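Dihydropteroate synthase (Burkholderia cenocepacia, PDB 2Y5S) probably catalyses the condensation of para-aminobenzoate with 6-hydroxymethyl-7,8-dihydropterin diphosphate to give 7,8-dihydropteroate, a precursor of folate. Local coordinates at residues Phe196-Leu210 and Ala230-Ile242. Residues are numbered along the deposited sequence; the frame is centred on the assembly and turned at random.
Sequences FGFGKAVVDDNYALL and AGMSRKSMLGAVI. With 78H (7,8-dihydropteroate), chain P; EDO (1,2-ethanediol), chain S.
In the 7,8-dihydropteroate pocket, Lys235 reaches across to Phe196, its NZ giving a hydrogen bond to Phe196 O at 2.6 Å. The extended chain suits lysine, carrying past Phe196 O a nitrogen that can serve several acceptors: NZ also bonds Gly231 O and, at 2.7 Å, the pterin oxygen O4 of 78H. These three acceptors, with a weak fourth bond to 78H N5, hold it against the pterin. Phe198 lays one ring face over the aminobenzoate carbon C16 of 78H, while Ser236 N, at the start of helix 236-239, donates to carboxylate oxygen O23 at 2.9 Å. Gly197 has a positive phi, which favours glycine, and its bare backbone lies against the aminobenzoate ring.

Behind the pocket two methionines, flexible and polarisable, pack against aromatic rings. Met232 SD sits 3.8 Å from the Phe196 ring centroid, over the face, a Met-aromatic contact, and also touches Leu210 CD2 (3.6 Å). Met237, bent at chi3 (-74°), brings CE over the Tyr207 ring face. Tyr207 OH donates to Met237 O at 2.8 Å, from above the carbonyl plane, joining helix 204-210 to helix 236-239. Loops following strands and converging on a ligand are characteristic of the TIM-barrel fold of pterin-binding enzymes.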
ATOM      1  N   PHE B 196     -11.968  12.509   6.556  1.00 15.67           N
ATOM      2  CA  PHE B 196     -11.382  12.780   5.272  1.00 15.80           C
ATOM      3  C   PHE B 196     -12.463  13.144   4.244  1.00 16.74           C
ATOM      4  O   PHE B 196     -13.449  12.433   4.112  1.00 16.14           O
ATOM      5  CB  PHE B 196     -10.589  11.559   4.792  1.00 15.46           C
ATOM      6  CG  PHE B 196      -9.352  11.321   5.566  1.00 14.66           C
ATOM      7  CD1 PHE B 196      -8.281  12.171   5.436  1.00 16.72           C
ATOM      8  CD2 PHE B 196      -9.260  10.247   6.461  1.00 15.77           C
ATOM      9  CE1 PHE B 196      -7.129  11.977   6.181  1.00 15.87           C
ATOM     10  CE2 PHE B 196      -8.110  10.041   7.196  1.00 15.77           C
ATOM     11  CZ  PHE B 196      -7.045  10.916   7.058  1.00 15.44           C
ATOM     12  N   GLY B 197     -12.262  14.258   3.543  1.00 17.90           N
ATOM     13  CA  GLY B 197     -13.164  14.697   2.493  1.00 19.15           C
ATOM     14  C   GLY B 197     -14.362  15.480   3.011  1.00 20.49           C
ATOM     15  O   GLY B 197     -15.265  15.779   2.236  1.00 21.47           O
ATOM     16  N   PHE B 198     -14.386  15.819   4.301  1.00 20.11           N
ATOM     17  CA  PHE B 198     -15.531  16.570   4.872  1.00 20.64           C
ATOM     18  C   PHE B 198     -15.139  17.991   5.306  1.00 22.02           C
ATOM     19  O   PHE B 198     -14.780  18.236   6.475  1.00 21.13           O
ATOM     20  CB  PHE B 198     -16.117  15.829   6.063  1.00 20.19           C
ATOM     21  CG  PHE B 198     -16.884  14.586   5.712  1.00 19.12           C
ATOM     22  CD1 PHE B 198     -18.256  14.647   5.464  1.00 22.72           C
ATOM     23  CD2 PHE B 198     -16.249  13.340   5.663  1.00 19.44           C
ATOM     24  CE1 PHE B 198     -18.986  13.491   5.167  1.00 22.05           C
ATOM     25  CE2 PHE B 198     -16.960  12.184   5.362  1.00 21.12           C
ATOM     26  CZ  PHE B 198     -18.333  12.258   5.117  1.00 22.51           C
ATOM     27  N   GLY B 199     -15.218  18.932   4.364  1.00 23.23           N
ATOM     28  CA  GLY B 199     -14.839  20.320   4.620  1.00 23.74           C
ATOM     29  C   GLY B 199     -13.329  20.522   4.657  1.00 24.21           C
ATOM     30  O   GLY B 199     -12.819  21.300   5.462  1.00 25.19           O
ATOM     31  N   LYS B 200     -12.612  19.800   3.800  1.00 23.53           N
ATOM     32  CA  LYS B 200     -11.148  19.868   3.739  1.00 22.91           C
ATOM     33  C   LYS B 200     -10.713  20.203   2.325  1.00 22.26           C
ATOM     34  O   LYS B 200     -11.328  19.737   1.374  1.00 21.83           O
ATOM     35  CB  LYS B 200     -10.537  18.527   4.139  1.00 21.97           C
ATOM     36  CG  LYS B 200     -10.430  18.300   5.650  1.00 23.17           C
ATOM     37  CD  LYS B 200     -11.472  17.418   6.172  1.00 22.34           C
ATOM     38  CE  LYS B 200     -11.537  17.455   7.691  1.00 22.75           C
ATOM     39  NZ  LYS B 200     -12.831  16.891   8.166  1.00 17.56           N
ATOM     40  N   ALA B 201      -9.670  21.014   2.182  1.00 22.37           N
ATOM     41  CA  ALA B 201      -9.025  21.182   0.875  1.00 22.37           C
ATOM     42  C   ALA B 201      -8.628  19.784   0.360  1.00 21.12           C
ATOM     43  O   ALA B 201      -7.960  19.023   1.074  1.00 19.08           O
ATOM     44  CB  ALA B 201      -7.813  22.122   0.970  1.00 22.67           C
ATOM     45  N   VAL B 202      -9.071  19.460  -0.861  1.00 21.08           N
ATOM     46  CA  VAL B 202      -9.062  18.084  -1.395  1.00 20.44           C
ATOM     47  C   VAL B 202      -7.711  17.385  -1.269  1.00 19.91           C
ATOM     48  O   VAL B 202      -7.646  16.206  -0.966  1.00 18.77           O
ATOM     49  CB  VAL B 202      -9.554  18.029  -2.878  1.00 21.79           C
ATOM     50  CG1 VAL B 202      -8.656  18.904  -3.834  1.00 22.35           C
ATOM     51  CG2 VAL B 202      -9.654  16.586  -3.365  1.00 20.56           C
ATOM     52  N   VAL B 203      -6.635  18.121  -1.502  1.00 20.99           N
ATOM     53  CA  VAL B 203      -5.314  17.576  -1.359  1.00 20.82           C
ATOM     54  C   VAL B 203      -4.620  18.089  -0.084  1.00 21.19           C
ATOM     55  O   VAL B 203      -4.251  17.285   0.771  1.00 20.36           O
ATOM     56  CB  VAL B 203      -4.485  17.795  -2.639  1.00 21.96           C
ATOM     57  CG1 VAL B 203      -3.035  17.443  -2.399  1.00 22.18           C
ATOM     58  CG2 VAL B 203      -5.050  16.914  -3.785  1.00 21.13           C
ATOM     59  N   ASP B 204      -4.465  19.400   0.064  1.00 22.57           N
ATOM     60  CA  ASP B 204      -3.610  19.934   1.148  1.00 23.28           C
ATOM     61  C   ASP B 204      -4.072  19.586   2.574  1.00 22.23           C
ATOM     62  O   ASP B 204      -3.241  19.179   3.386  1.00 21.74           O
ATOM     63  CB  ASP B 204      -3.384  21.432   1.001  1.00 24.88           C
ATOM     64  CG  ASP B 204      -2.471  21.761  -0.164  1.00 27.25           C
ATOM     65  OD1 ASP B 204      -1.702  20.869  -0.595  1.00 28.61           O
ATOM     66  OD2 ASP B 204      -2.533  22.899  -0.666  1.00 30.69           O
ATOM     67  N   ASP B 205      -5.370  19.705   2.865  1.00 21.67           N
ATOM     68  CA  ASP B 205      -5.877  19.389   4.216  1.00 21.04           C
ATOM     69  C   ASP B 205      -5.964  17.893   4.458  1.00 19.58           C
ATOM     70  O   ASP B 205      -5.553  17.398   5.510  1.00 19.63           O
ATOM     71  CB  ASP B 205      -7.249  20.028   4.456  1.00 21.36           C
ATOM     72  CG  ASP B 205      -7.196  21.543   4.560  1.00 23.65           C
ATOM     73  OD1 ASP B 205      -6.141  22.089   4.943  1.00 24.97           O
ATOM     74  OD2 ASP B 205      -8.239  22.191   4.268  1.00 24.89           O
ATOM     75  N   ASN B 206      -6.514  17.158   3.498  1.00 18.83           N
ATOM     76  CA  ASN B 206      -6.662  15.719   3.645  1.00 18.03           C
ATOM     77  C   ASN B 206      -5.320  14.999   3.798  1.00 17.65           C
ATOM     78  O   ASN B 206      -5.182  14.101   4.637  1.00 17.06           O
ATOM     79  CB  ASN B 206      -7.452  15.139   2.464  1.00 18.21           C
ATOM     80  CG  ASN B 206      -8.946  15.439   2.540  1.00 18.30           C
ATOM     81  OD1 ASN B 206      -9.567  15.311   3.605  1.00 18.33           O
ATOM     82  ND2 ASN B 206      -9.542  15.817   1.397  1.00 18.06           N
ATOM     83  N   TYR B 207      -4.321  15.379   3.008  1.00 18.04           N
ATOM     84  CA  TYR B 207      -3.003  14.732   3.133  1.00 18.04           C
ATOM     85  C   TYR B 207      -2.204  15.211   4.342  1.00 18.94           C
ATOM     86  O   TYR B 207      -1.407  14.451   4.862  1.00 18.69           O
ATOM     87  CB  TYR B 207      -2.199  14.800   1.841  1.00 18.16           C
ATOM     88  CG  TYR B 207      -2.748  13.835   0.813  1.00 18.18           C
ATOM     89  CD1 TYR B 207      -2.443  12.478   0.872  1.00 18.19           C
ATOM     90  CD2 TYR B 207      -3.605  14.256  -0.180  1.00 17.96           C
ATOM     91  CE1 TYR B 207      -2.956  11.593  -0.055  1.00 15.96           C
ATOM     92  CE2 TYR B 207      -4.124  13.361  -1.118  1.00 17.35           C
ATOM     93  CZ  TYR B 207      -3.786  12.045  -1.053  1.00 17.41           C
ATOM     94  OH  TYR B 207      -4.309  11.151  -1.961  1.00 17.27           O
ATOM     95  N   ALA B 208      -2.461  16.432   4.818  1.00 19.86           N
ATOM     96  CA  ALA B 208      -1.881  16.876   6.102  1.00 20.73           C
ATOM     97  C   ALA B 208      -2.390  15.954   7.216  1.00 19.94           C
ATOM     98  O   ALA B 208      -1.633  15.478   8.062  1.00 19.98           O
ATOM     99  CB  ALA B 208      -2.261  18.328   6.398  1.00 21.52           C
ATOM    100  N   LEU B 209      -3.691  15.700   7.201  1.00 19.42           N
ATOM    101  CA  LEU B 209      -4.306  14.856   8.208  1.00 18.91           C
ATOM    102  C   LEU B 209      -3.821  13.428   8.107  1.00 18.72           C
ATOM    103  O   LEU B 209      -3.672  12.780   9.131  1.00 20.05           O
ATOM    104  CB  LEU B 209      -5.834  14.903   8.103  1.00 17.94           C
ATOM    105  CG  LEU B 209      -6.450  16.259   8.450  1.00 18.71           C
ATOM    106  CD1 LEU B 209      -7.896  16.309   7.952  1.00 17.89           C
ATOM    107  CD2 LEU B 209      -6.387  16.534   9.942  1.00 17.37           C
ATOM    108  N   LEU B 210      -3.601  12.918   6.893  1.00 18.76           N
ATOM    109  CA  LEU B 210      -3.115  11.546   6.738  1.00 18.23           C
ATOM    110  C   LEU B 210      -1.656  11.417   7.181  1.00 19.25           C
ATOM    111  O   LEU B 210      -1.331  10.472   7.909  1.00 19.21           O
ATOM    112  CB  LEU B 210      -3.289  11.051   5.313  1.00 17.96           C
ATOM    113  CG  LEU B 210      -2.808   9.624   4.976  1.00 18.31           C
ATOM    114  CD1 LEU B 210      -3.225   8.599   6.047  1.00 17.38           C
ATOM    115  CD2 LEU B 210      -3.339   9.224   3.615  1.00 17.83           C
ATOM    116  N   ALA B 230     -10.358   5.593  10.156  1.00 16.00           N
ATOM    117  CA  ALA B 230     -10.036   6.383   8.976  1.00 16.18           C
ATOM    118  C   ALA B 230     -10.791   5.829   7.773  1.00 15.33           C
ATOM    119  O   ALA B 230     -10.794   4.633   7.524  1.00 15.67           O
ATOM    120  CB  ALA B 230      -8.548   6.344   8.706  1.00 16.19           C
ATOM    121  N   GLY B 231     -11.413   6.723   7.031  1.00 15.37           N
ATOM    122  CA  GLY B 231     -12.147   6.357   5.832  1.00 15.39           C
ATOM    123  C   GLY B 231     -11.728   7.216   4.651  1.00 16.32           C
ATOM    124  O   GLY B 231     -12.108   8.383   4.568  1.00 17.16           O
ATOM    125  N   MET B 232     -10.961   6.636   3.726  1.00 15.87           N
ATOM    126  CA  MET B 232     -10.540   7.348   2.513  1.00 16.29           C
ATOM    127  C   MET B 232     -10.944   6.672   1.219  1.00 16.67           C
ATOM    128  O   MET B 232     -10.652   7.183   0.139  1.00 16.45           O
ATOM    129  CB  MET B 232      -9.032   7.500   2.561  1.00 17.21           C
ATOM    130  CG  MET B 232      -8.624   8.420   3.682  1.00 17.77           C
ATOM    131  SD  MET B 232      -6.871   8.436   3.896  1.00 24.07           S
ATOM    132  CE  MET B 232      -6.720   6.935   4.804  1.00 14.48           C
ATOM    133  N   SER B 233     -11.643   5.538   1.343  1.00 16.40           N
ATOM    134  CA  SER B 233     -11.895   4.632   0.227  1.00 16.97           C
ATOM    135  C   SER B 233     -12.631   5.303  -0.937  1.00 18.51           C
ATOM    136  O   SER B 233     -13.724   5.829  -0.763  1.00 18.51           O
ATOM    137  CB  SER B 233     -12.667   3.414   0.725  1.00 16.83           C
ATOM    138  OG  SER B 233     -12.960   2.505  -0.332  1.00 17.76           O
ATOM    139  N   ARG B 234     -12.009   5.261  -2.116  1.00 18.63           N
ATOM    140  CA  ARG B 234     -12.553   5.817  -3.353  1.00 20.93           C
ATOM    141  C   ARG B 234     -12.792   7.328  -3.356  1.00 21.06           C
ATOM    142  O   ARG B 234     -13.453   7.839  -4.245  1.00 22.27           O
ATOM    143  CB  ARG B 234     -13.824   5.056  -3.779  1.00 22.01           C
ATOM    144  CG  ARG B 234     -13.571   3.565  -3.909  1.00 23.79           C
ATOM    145  CD  ARG B 234     -14.783   2.841  -4.442  1.00 28.24           C
ATOM    146  NE  ARG B 234     -14.464   1.463  -4.819  1.00 31.14           N
ATOM    147  CZ  ARG B 234     -15.387   0.552  -5.117  1.00 34.18           C
ATOM    148  NH1 ARG B 234     -16.687   0.861  -5.062  1.00 33.80           N
ATOM    149  NH2 ARG B 234     -15.017  -0.681  -5.450  1.00 34.86           N
ATOM    150  N   LYS B 235     -12.199   8.048  -2.410  1.00 20.56           N
ATOM    151  CA  LYS B 235     -12.553   9.446  -2.214  1.00 20.53           C
ATOM    152  C   LYS B 235     -11.794  10.379  -3.157  1.00 21.32           C
ATOM    153  O   LYS B 235     -10.800   9.993  -3.772  1.00 20.71           O
ATOM    154  CB  LYS B 235     -12.352   9.844  -0.761  1.00 20.12           C
ATOM    155  CG  LYS B 235     -13.407   9.254   0.197  1.00 19.84           C
ATOM    156  CD  LYS B 235     -13.370   9.938   1.558  1.00 19.96           C
ATOM    157  CE  LYS B 235     -14.475   9.413   2.478  1.00 20.74           C
ATOM    158  NZ  LYS B 235     -14.313   9.941   3.857  1.00 20.39           N
ATOM    159  N   SER B 236     -12.293  11.604  -3.260  1.00 21.58           N
ATOM    160  CA  SER B 236     -11.740  12.627  -4.135  1.00 22.67           C
ATOM    161  C   SER B 236     -10.286  12.927  -3.883  1.00 21.20           C
ATOM    162  O   SER B 236      -9.562  13.218  -4.834  1.00 21.92           O
ATOM    163  CB  SER B 236     -12.537  13.918  -4.001  1.00 23.69           C
ATOM    164  OG  SER B 236     -13.793  13.717  -4.596  1.00 27.41           O
ATOM    165  N   MET B 237      -9.846  12.858  -2.623  1.00 20.28           N
ATOM    166  CA  MET B 237      -8.414  13.044  -2.319  1.00 19.70           C
ATOM    167  C   MET B 237      -7.529  12.065  -3.093  1.00 19.38           C
ATOM    168  O   MET B 237      -6.361  12.350  -3.360  1.00 20.19           O
ATOM    169  CB  MET B 237      -8.127  12.929  -0.818  1.00 18.81           C
ATOM    170  CG  MET B 237      -8.436  11.561  -0.211  1.00 18.50           C
ATOM    171  SD  MET B 237      -8.162  11.503   1.578  1.00 18.17           S
ATOM    172  CE  MET B 237      -6.370  11.493   1.650  1.00 15.90           C
ATOM    173  N   LEU B 238      -8.073  10.899  -3.427  1.00 19.22           N
ATOM    174  CA  LEU B 238      -7.336   9.893  -4.200  1.00 18.70           C
ATOM    175  C   LEU B 238      -7.404  10.188  -5.710  1.00 19.99           C
ATOM    176  O   LEU B 238      -6.386  10.159  -6.408  1.00 19.80           O
ATOM    177  CB  LEU B 238      -7.892   8.500  -3.888  1.00 18.43           C
ATOM    178  CG  LEU B 238      -7.967   8.078  -2.409  1.00 16.64           C
ATOM    179  CD1 LEU B 238      -8.414   6.614  -2.283  1.00 17.63           C
ATOM    180  CD2 LEU B 238      -6.659   8.300  -1.683  1.00 17.50           C
ATOM    181  N   GLY B 239      -8.607  10.472  -6.218  1.00 20.21           N
ATOM    182  CA  GLY B 239      -8.779  10.848  -7.624  1.00 21.10           C
ATOM    183  C   GLY B 239      -7.913  12.027  -8.034  1.00 21.88           C
ATOM    184  O   GLY B 239      -7.347  12.058  -9.160  1.00 22.83           O
ATOM    185  N   ALA B 240      -7.785  12.981  -7.118  1.00 20.93           N
ATOM    186  CA  ALA B 240      -7.027  14.202  -7.351  1.00 21.99           C
ATOM    187  C   ALA B 240      -5.544  13.952  -7.615  1.00 21.90           C
ATOM    188  O   ALA B 240      -4.916  14.733  -8.331  1.00 22.83           O
ATOM    189  CB  ALA B 240      -7.204  15.174  -6.185  1.00 21.76           C
ATOM    190  N   VAL B 241      -4.983  12.883  -7.048  1.00 20.44           N
ATOM    191  CA  VAL B 241      -3.562  12.585  -7.220  1.00 19.96           C
ATOM    192  C   VAL B 241      -3.266  11.523  -8.282  1.00 20.82           C
ATOM    193  O   VAL B 241      -2.106  11.271  -8.608  1.00 21.11           O
ATOM    194  CB  VAL B 241      -2.891  12.203  -5.899  1.00 19.25           C
ATOM    195  CG1 VAL B 241      -3.096  13.314  -4.875  1.00 17.79           C
ATOM    196  CG2 VAL B 241      -3.413  10.859  -5.364  1.00 16.22           C
ATOM    197  N   ILE B 242      -4.301  10.916  -8.849  1.00 21.96           N
ATOM    198  CA  ILE B 242      -4.087   9.913  -9.905  1.00 22.75           C
ATOM    199  C   ILE B 242      -4.685  10.336 -11.230  1.00 24.57           C
ATOM    200  O   ILE B 242      -5.123   9.502 -12.010  1.00 25.42           O
ATOM    201  CB  ILE B 242      -4.584   8.501  -9.483  1.00 21.76           C
ATOM    202  CG1 ILE B 242      -6.117   8.455  -9.355  1.00 21.24           C
ATOM    203  CG2 ILE B 242      -3.905   8.085  -8.176  1.00 21.08           C
ATOM    204  CD1 ILE B 242      -6.677   7.152  -8.744  1.00 18.79           C
TER
HETATM  205  O4  78H P1293     -14.732   8.896   6.316  1.00 34.32           O
HETATM  206  C4  78H P1293     -15.744   8.509   6.902  1.00 33.75           C
HETATM  207  C5  78H P1293     -16.993   8.417   6.252  1.00 33.81           C
HETATM  208  N3  78H P1293     -15.668   8.170   8.262  1.00 33.09           N
HETATM  209  C9  78H P1293     -18.103   7.984   7.015  1.00 32.47           C
HETATM  210  N5  78H P1293     -17.117   8.684   4.927  1.00 30.96           N
HETATM  211  C2  78H P1293     -16.837   7.764   8.976  1.00 32.73           C
HETATM  212  N8  78H P1293     -19.357   7.866   6.431  1.00 31.24           N
HETATM  213  N1  78H P1293     -18.006   7.671   8.323  1.00 31.27           N
HETATM  214  C6  78H P1293     -18.320   8.631   4.321  1.00 33.66           C
HETATM  215  N2  78H P1293     -16.775   7.478  10.287  1.00 27.86           N
HETATM  216  C7  78H P1293     -19.624   8.377   5.082  1.00 31.82           C
HETATM  217  C10 78H P1293     -18.436   8.858   2.841  1.00 34.51           C
HETATM  218  N11 78H P1293     -18.510  10.294   2.549  1.00 36.12           N
HETATM  219  C15 78H P1293     -17.711  10.800   1.619  1.00 35.01           C
HETATM  220  C16 78H P1293     -16.948  11.934   1.877  1.00 33.81           C
HETATM  221  C17 78H P1293     -17.633  10.151   0.386  1.00 34.81           C
HETATM  222  C18 78H P1293     -16.116  12.436   0.892  1.00 33.62           C
HETATM  223  C19 78H P1293     -16.798  10.656  -0.602  1.00 34.77           C
HETATM  224  C20 78H P1293     -16.045  11.800  -0.349  1.00 34.01           C
HETATM  225  C21 78H P1293     -15.098  12.339  -1.426  1.00 32.75           C
HETATM  226  O22 78H P1293     -14.259  13.160  -1.047  1.00 32.52           O
HETATM  227  O23 78H P1293     -15.121  11.842  -2.573  1.00 34.41           O
HETATM  228  C1  EDO S1296     -17.170   7.238  -3.533  1.00 58.14           C
HETATM  229  O1  EDO S1296     -16.650   8.470  -4.036  1.00 58.08           O
HETATM  230  C2  EDO S1296     -16.983   7.192  -2.024  1.00 57.62           C
HETATM  231  O2  EDO S1296     -18.141   6.616  -1.415  1.00 58.10           O
HETATM  232  O   HOH W   1     -12.378   9.622   7.440  1.00 11.52           O